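Local coordinates for protein flavin-containing monooxygenase (Allium sativum, PDB 6WPU) that probably catalyses the flavin-dependent S-oxygenation of S-allyl-L-cysteine in garlic, using a bound FAD, at residues 402-405 with 406-410; 347-350 with 351-354; 354-358 with 359-363. All blocks are in the same frame, centred on the assembly; numbering follows the deposited sequence.

Contact 1. Residues 402-405 with 406-410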
loop_
_atom_site.group_PDB
_atom_site.type_symbol
_atom_site.label_atom_id
_atom_site.label_comp_id
_atom_site.label_asym_id
_atom_site.label_seq_id
_atom_site.Cartn_x
_atom_site.Cartn_y
_atom_site.Cartn_z
ATOM N N ASP A 402 -1.782 15.359 -4.674
ATOM C CA ASP A 402 -2.011 15.848 -3.316
ATOM C C ASP A 402 -2.389 17.325 -3.319
ATOM O O ASP A 402 -3.346 17.732 -2.652
ATOM C CB ASP A 402 -0.764 15.646 -2.453
ATOM C CG ASP A 402 -0.522 14.195 -2.078
ATOM O OD1 ASP A 402 -1.406 13.334 -2.288
ATOM O OD2 ASP A 402 0.576 13.926 -1.555
ATOM N N ASP A 403 -1.635 18.149 -4.057
ATOM C CA ASP A 403 -1.914 19.582 -4.061
ATOM C C ASP A 403 -3.283 19.878 -4.657
ATOM O O ASP A 403 -3.977 20.791 -4.194
ATOM C CB ASP A 403 -0.828 20.343 -4.821
ATOM C CG ASP A 403 0.449 20.503 -4.016
ATOM O OD1 ASP A 403 0.419 20.246 -2.799
ATOM O OD2 ASP A 403 1.489 20.878 -4.603
ATOM N N TRP A 404 -3.689 19.130 -5.691
ATOM C CA TRP A 404 -5.042 19.293 -6.213
ATOM C C TRP A 404 -6.080 19.028 -5.123
ATOM O O TRP A 404 -7.050 19.782 -4.974
ATOM C CB TRP A 404 -5.276 18.371 -7.412
ATOM C CG TRP A 404 -6.614 18.603 -8.050
ATOM C CD1 TRP A 404 -6.898 19.477 -9.055
ATOM C CD2 TRP A 404 -7.861 17.982 -7.695
ATOM N NE1 TRP A 404 -8.240 19.436 -9.358
ATOM C CE2 TRP A 404 -8.853 18.527 -8.537
ATOM C CE3 TRP A 404 -8.230 17.019 -6.752
ATOM C CZ2 TRP A 404 -10.187 18.140 -8.471
ATOM C CZ3 TRP A 404 -9.564 16.631 -6.681
ATOM C CH2 TRP A 404 -10.525 17.189 -7.542
ATOM N N LEU A 405 -5.881 17.970 -4.342
ATOM C CA LEU A 405 -6.780 17.702 -3.230
ATOM C C LEU A 405 -6.724 18.828 -2.205
ATOM O O LEU A 405 -7.762 19.306 -1.733
ATOM C CB LEU A 405 -6.430 16.359 -2.586
ATOM C CG LEU A 405 -6.719 15.087 -3.392
ATOM C CD1 LEU A 405 -6.077 13.863 -2.741
ATOM C CD2 LEU A 405 -8.201 14.891 -3.541
ATOM N N ALA A 406 -5.513 19.281 -1.858
ATOM C CA ALA A 406 -5.382 20.373 -0.893
ATOM C C ALA A 406 -6.106 21.628 -1.371
ATOM O O ALA A 406 -6.781 22.312 -0.586
ATOM C CB ALA A 406 -3.906 20.674 -0.633
ATOM N N ASN A 407 -5.988 21.944 -2.659
ATOM C CA ASN A 407 -6.680 23.122 -3.160
ATOM C C ASN A 407 -8.192 22.938 -3.142
ATOM O O ASN A 407 -8.930 23.904 -2.919
ATOM C CB ASN A 407 -6.197 23.465 -4.563
ATOM C CG ASN A 407 -6.700 24.818 -5.021
ATOM O OD1 ASN A 407 -6.134 25.853 -4.668
ATOM N ND2 ASN A 407 -7.787 24.821 -5.785
ATOM N N GLU A 408 -8.679 21.715 -3.352
ATOM C CA GLU A 408 -10.118 21.490 -3.247
ATOM C C GLU A 408 -10.612 21.756 -1.832
ATOM O O GLU A 408 -11.678 22.348 -1.641
ATOM C CB GLU A 408 -10.459 20.066 -3.682
ATOM C CG GLU A 408 -10.365 19.866 -5.176
ATOM C CD GLU A 408 -11.283 20.829 -5.924
ATOM O OE1 GLU A 408 -12.522 20.701 -5.800
ATOM O OE2 GLU A 408 -10.759 21.724 -6.613
ATOM N N CYS A 409 -9.837 21.349 -0.830
ATOM C CA CYS A 409 -10.214 21.461 0.575
ATOM C C CYS A 409 -9.886 22.800 1.196
ATOM O O CYS A 409 -10.294 23.041 2.334
ATOM C CB CYS A 409 -9.484 20.411 1.411
ATOM S SG CYS A 409 -9.825 18.804 0.935
ATOM N N GLY A 410 -9.126 23.645 0.514
ATOM C CA GLY A 410 -8.567 24.801 1.181
ATOM C C GLY A 410 -7.494 24.457 2.192
ATOM O O GLY A 410 -7.404 25.119 3.228
HETATM O O HOH W 1 -8.200 21.535 -7.130
#
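E408 lays its CG over one face of the W404 indole, a CH-pi contact in which this carbon stands 3.5 Å from the centroid of the six-membered ring and only 10° off its normal. Beyond CG the carboxylate runs nearly parallel to the ring, the two planes 14° apart. A water on the same face as CG ties the two residues a second time, donating to W404 O at 3.0 Å and to E408 OE2 at 2.6 Å. With its CG anti to the backbone N (chi1 -175°), W404 swings its ring beside the next turn, while the bend of E408 at chi2 folds the acid back over it. The i to i+4 spacing is set by the helix itself: E408 N bonds W404 O at 3.0 Å, and C409 N bonds L405 O one residue on. The D403 carboxylate is engaged by other partners, in a salt bridge with R419 and a hydrogen bond from I414 N. K321 makes a cation-pi contact with the indole, and W353 meets it edge-to-face. The last turns of helix 398-409 pack against helix 343-358, with L405 set against Q350 and W353, before the chain leaves helical geometry at G410.

Contact 2. Residues 347-350 with 351-354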
loop_
_atom_site.group_PDB
_atom_site.type_symbol
_atom_site.label_atom_id
_atom_site.label_comp_id
_atom_site.label_asym_id
_atom_site.label_seq_id
_atom_site.Cartn_x
_atom_site.Cartn_y
_atom_site.Cartn_z
ATOM N N CYS A 347 -3.607 9.825 1.872
ATOM C CA CYS A 347 -4.877 9.383 2.441
ATOM C C CYS A 347 -5.506 10.485 3.287
ATOM O O CYS A 347 -6.732 10.644 3.305
ATOM C CB CYS A 347 -4.678 8.115 3.279
ATOM S SG CYS A 347 -4.189 6.623 2.322
ATOM N N GLU A 348 -4.672 11.250 3.989
ATOM C CA GLU A 348 -5.151 12.381 4.774
ATOM C C GLU A 348 -5.898 13.368 3.889
ATOM O O GLU A 348 -7.019 13.793 4.210
ATOM C CB GLU A 348 -3.958 13.052 5.464
ATOM C CG GLU A 348 -4.259 14.242 6.400
ATOM C CD GLU A 348 -2.969 14.764 7.071
ATOM O OE1 GLU A 348 -1.857 14.389 6.607
ATOM O OE2 GLU A 348 -3.055 15.532 8.059
ATOM N N LEU A 349 -5.303 13.718 2.749
ATOM C CA LEU A 349 -5.910 14.715 1.880
ATOM C C LEU A 349 -7.122 14.149 1.148
ATOM O O LEU A 349 -8.118 14.855 0.954
ATOM C CB LEU A 349 -4.871 15.246 0.907
ATOM C CG LEU A 349 -3.793 16.093 1.574
ATOM C CD1 LEU A 349 -2.615 16.309 0.616
ATOM C CD2 LEU A 349 -4.373 17.443 2.048
ATOM N N GLN A 350 -7.069 12.874 0.759
ATOM C CA GLN A 350 -8.243 12.244 0.165
ATOM C C GLN A 350 -9.433 12.287 1.113
ATOM O O GLN A 350 -10.557 12.590 0.706
ATOM C CB GLN A 350 -7.945 10.799 -0.213
ATOM C CG GLN A 350 -7.074 10.629 -1.430
ATOM C CD GLN A 350 -6.955 9.172 -1.810
ATOM O OE1 GLN A 350 -6.923 8.304 -0.940
ATOM N NE2 GLN A 350 -6.902 8.891 -3.110
ATOM N N SER A 351 -9.213 11.950 2.376
ATOM C CA SER A 351 -10.351 11.850 3.270
ATOM C C SER A 351 -10.802 13.234 3.716
ATOM O O SER A 351 -11.987 13.437 3.990
ATOM C CB SER A 351 -9.999 10.950 4.456
ATOM O OG SER A 351 -8.850 11.432 5.124
ATOM N N LYS A 352 -9.878 14.197 3.739
ATOM C CA LYS A 352 -10.248 15.591 3.946
ATOM C C LYS A 352 -11.171 16.072 2.830
ATOM O O LYS A 352 -12.161 16.768 3.079
ATOM C CB LYS A 352 -8.977 16.445 4.023
ATOM C CG LYS A 352 -9.119 17.782 4.729
ATOM C CD LYS A 352 -7.781 18.537 4.734
ATOM C CE LYS A 352 -6.729 17.853 5.612
ATOM N NZ LYS A 352 -7.043 18.000 7.074
ATOM N N TRP A 353 -10.874 15.679 1.594
ATOM C CA TRP A 353 -11.722 16.016 0.457
ATOM C C TRP A 353 -13.083 15.340 0.571
ATOM O O TRP A 353 -14.131 15.988 0.404
ATOM C CB TRP A 353 -11.011 15.595 -0.827
ATOM C CG TRP A 353 -11.703 15.944 -2.100
ATOM C CD1 TRP A 353 -12.330 17.127 -2.408
ATOM C CD2 TRP A 353 -11.832 15.107 -3.251
ATOM N NE1 TRP A 353 -12.848 17.068 -3.681
ATOM C CE2 TRP A 353 -12.548 15.841 -4.225
ATOM C CE3 TRP A 353 -11.416 13.801 -3.556
ATOM C CZ2 TRP A 353 -12.851 15.318 -5.483
ATOM C CZ3 TRP A 353 -11.714 13.286 -4.807
ATOM C CH2 TRP A 353 -12.425 14.047 -5.757
ATOM N N ILE A 354 -13.082 14.035 0.864
ATOM C CA ILE A 354 -14.330 13.289 0.984
ATOM C C ILE A 354 -15.226 13.919 2.047
ATOM O O ILE A 354 -16.424 14.126 1.825
ATOM C CB ILE A 354 -14.048 11.812 1.300
ATOM C CG1 ILE A 354 -13.383 11.105 0.118
ATOM C CG2 ILE A 354 -15.348 11.081 1.692
ATOM C CD1 ILE A 354 -12.806 9.746 0.538
HETATM O O HOH W 2 -4.708 17.485 8.264
#
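S351 and C347 meet through both backbone and side chain. S351 N donates to C347 O at 3.0 Å, and S351 OG lies 2.9 Å from the same C347 O and 3.1 Å from E348 O, within hydrogen-bonding distance of both carbonyls. With chi1 at 56°, OG sits between its own backbone N and carbonyl carbon, which turns it back onto the preceding turn; a buried hydroxyl is thereby provided for within its own helix.

The remaining main-chain bonds continue the i to i+4 pattern. K352 N bonds E348 O, W353 N bonds L349 O, and I354 N bonds Q350 O.

The charged pair on this helix is joined through water rather than directly. E348 OE2 and K352 NZ are 4.8 Å apart, and one water donates to E348 OE2 at 2.6 Å and accepts from K352 NZ at 2.7 Å. K352 bends at chi3 and chi4, which folds its ammonium back toward the acid. Both groups have direct mates too: E348 bridges to R39 and takes a bond from L101 N, and K352 bridges to E40, so helix 32-43 supplies both countercharges.

Apolar contact is looser, with L349 CD2 4.3 Å from K352 CE. Q350, extended beyond CG, carries its amide to G336 N and Y401 OH. The i, i+4 serine and the water-linked acid-base pair belong to a largely buried part of helix 343-358 that packs against helix 32-43, the helix that follows what is probably the GxGxxG turn of a Rossmann-type FAD-binding fold, with the side chain of C347 about 5 Å from the bound FAD.

Contact 3. Residues 354-358 with 359-363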
loop_
_atom_site.group_PDB
_atom_site.type_symbol
_atom_site.label_atom_id
_atom_site.label_comp_id
_atom_site.label_asym_id
_atom_site.label_seq_id
_atom_site.Cartn_x
_atom_site.Cartn_y
_atom_site.Cartn_z
ATOM N N ILE A 354 -13.082 14.035 0.864
ATOM C CA ILE A 354 -14.330 13.289 0.984
ATOM C C ILE A 354 -15.226 13.919 2.047
ATOM O O ILE A 354 -16.424 14.126 1.825
ATOM C CB ILE A 354 -14.048 11.812 1.300
ATOM C CG1 ILE A 354 -13.383 11.105 0.118
ATOM C CG2 ILE A 354 -15.348 11.081 1.692
ATOM C CD1 ILE A 354 -12.806 9.746 0.538
ATOM N N ALA A 355 -14.655 14.229 3.217
ATOM C CA ALA A 355 -15.448 14.771 4.317
ATOM C C ALA A 355 -16.078 16.108 3.939
ATOM O O ALA A 355 -17.255 16.352 4.232
ATOM C CB ALA A 355 -14.583 14.928 5.568
ATOM N N ALA A 356 -15.314 16.973 3.260
ATOM C CA ALA A 356 -15.833 18.270 2.853
ATOM C C ALA A 356 -16.907 18.137 1.780
ATOM O O ALA A 356 -17.848 18.939 1.743
ATOM C CB ALA A 356 -14.690 19.154 2.366
ATOM N N VAL A 357 -16.788 17.141 0.901
ATOM C CA VAL A 357 -17.856 16.867 -0.059
ATOM C C VAL A 357 -19.118 16.397 0.672
ATOM O O VAL A 357 -20.210 16.943 0.474
ATOM C CB VAL A 357 -17.386 15.836 -1.104
ATOM C CG1 VAL A 357 -18.563 15.337 -1.926
ATOM C CG2 VAL A 357 -16.319 16.431 -2.007
ATOM N N LEU A 358 -18.979 15.388 1.541
ATOM C CA LEU A 358 -20.136 14.846 2.254
ATOM C C LEU A 358 -20.855 15.907 3.078
ATOM O O LEU A 358 -22.082 15.845 3.226
ATOM C CB LEU A 358 -19.707 13.688 3.159
ATOM C CG LEU A 358 -19.349 12.417 2.374
ATOM C CD1 LEU A 358 -18.825 11.340 3.285
ATOM C CD2 LEU A 358 -20.574 11.937 1.596
ATOM N N SER A 359 -20.115 16.872 3.626
ATOM C CA SER A 359 -20.706 17.932 4.431
ATOM C C SER A 359 -21.300 19.048 3.589
ATOM O O SER A 359 -21.898 19.973 4.156
ATOM C CB SER A 359 -19.666 18.536 5.381
ATOM O OG SER A 359 -18.830 19.452 4.685
ATOM N N GLY A 360 -21.152 18.993 2.267
ATOM C CA GLY A 360 -21.632 20.064 1.421
ATOM C C GLY A 360 -20.752 21.289 1.387
ATOM O O GLY A 360 -21.068 22.233 0.653
ATOM N N ARG A 361 -19.652 21.310 2.140
ATOM C CA ARG A 361 -18.779 22.482 2.129
ATOM C C ARG A 361 -18.160 22.707 0.752
ATOM O O ARG A 361 -17.943 23.850 0.341
ATOM C CB ARG A 361 -17.693 22.335 3.197
ATOM C CG ARG A 361 -16.611 23.390 3.108
ATOM C CD ARG A 361 -15.905 23.579 4.428
ATOM N NE ARG A 361 -15.078 22.437 4.798
ATOM C CZ ARG A 361 -13.883 22.163 4.267
ATOM N NH1 ARG A 361 -13.375 22.943 3.315
ATOM N NH2 ARG A 361 -13.194 21.104 4.685
ATOM N N ILE A 362 -17.858 21.636 0.023
ATOM C CA ILE A 362 -17.411 21.768 -1.355
ATOM C C ILE A 362 -18.253 20.842 -2.217
ATOM O O ILE A 362 -18.945 19.949 -1.726
ATOM C CB ILE A 362 -15.903 21.465 -1.534
ATOM C CG1 ILE A 362 -15.591 20.010 -1.236
ATOM C CG2 ILE A 362 -15.029 22.376 -0.663
ATOM C CD1 ILE A 362 -14.119 19.727 -1.364
ATOM N N SER A 363 -18.184 21.063 -3.520
ATOM C CA SER A 363 -19.010 20.340 -4.468
ATOM C C SER A 363 -18.161 19.421 -5.341
ATOM O O SER A 363 -16.961 19.634 -5.528
ATOM C CB SER A 363 -19.794 21.322 -5.343
ATOM O OG SER A 363 -20.792 20.655 -6.089
HETATM O O HOH W 3 -20.948 18.319 -1.684
#
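A Schellman motif ends helix 343-358, and the chain then doubles back over the final turn. I362 N returns to A356 O at 3.2 Å, while G360 N closes on V357 O at 2.9 Å; both donors stand well above the carbonyl planes they address. G360 makes the turn with positive phi (78°), a conformation that favours glycine. S359 N still keeps a helical bond to A355 O.

The reversal brings I362, two residues beyond the glycine, back against the helix, where its CG1 lies 3.7 Å from V357 CG2 and 3.8 Å from A356 CB. The V357 and I362 side chains cross at about a right angle. A water bridges the same two residues, donating to V357 O and to I362 O.

S359 adds an ST turn, its OG accepting from R361 N at 3.3 Å while also bonding E44. Without the hydroxyl, as with an alanine here, R361 N is likely to lose this acceptor and E44 one of its partners, although the two backbone bonds of the reversal would remain. R361 is bent at chi3 (69°), which folds its guanidinium back over A356: the methyl CB sits against one face, 3.4 Å from NH2. On the same group, NE pairs with E44 in a salt bridge.

How the contacts relate
Contacts 2 and 3 follow one another along helix 343-358 and share I354, their centres about 11 Å apart; contact 1 lies on helix 398-409, its centre about 9 Å from that of contact 2. W353 joins all three: its CZ2 is 3.6 Å from W404 CH2 and its CE3 3.4 Å from L405 CD2, while its CD1 meets I362 CD1. Contacts 1 and 3 also touch at the chain reversal, through a probable hydrogen bond of 3.2 Å from R361 NH1 to C409 O. Toward the bound FAD, the side chain of C347 in contact 2 comes within about 5 Å, and that of D402 in contact 1 within about 11 Å.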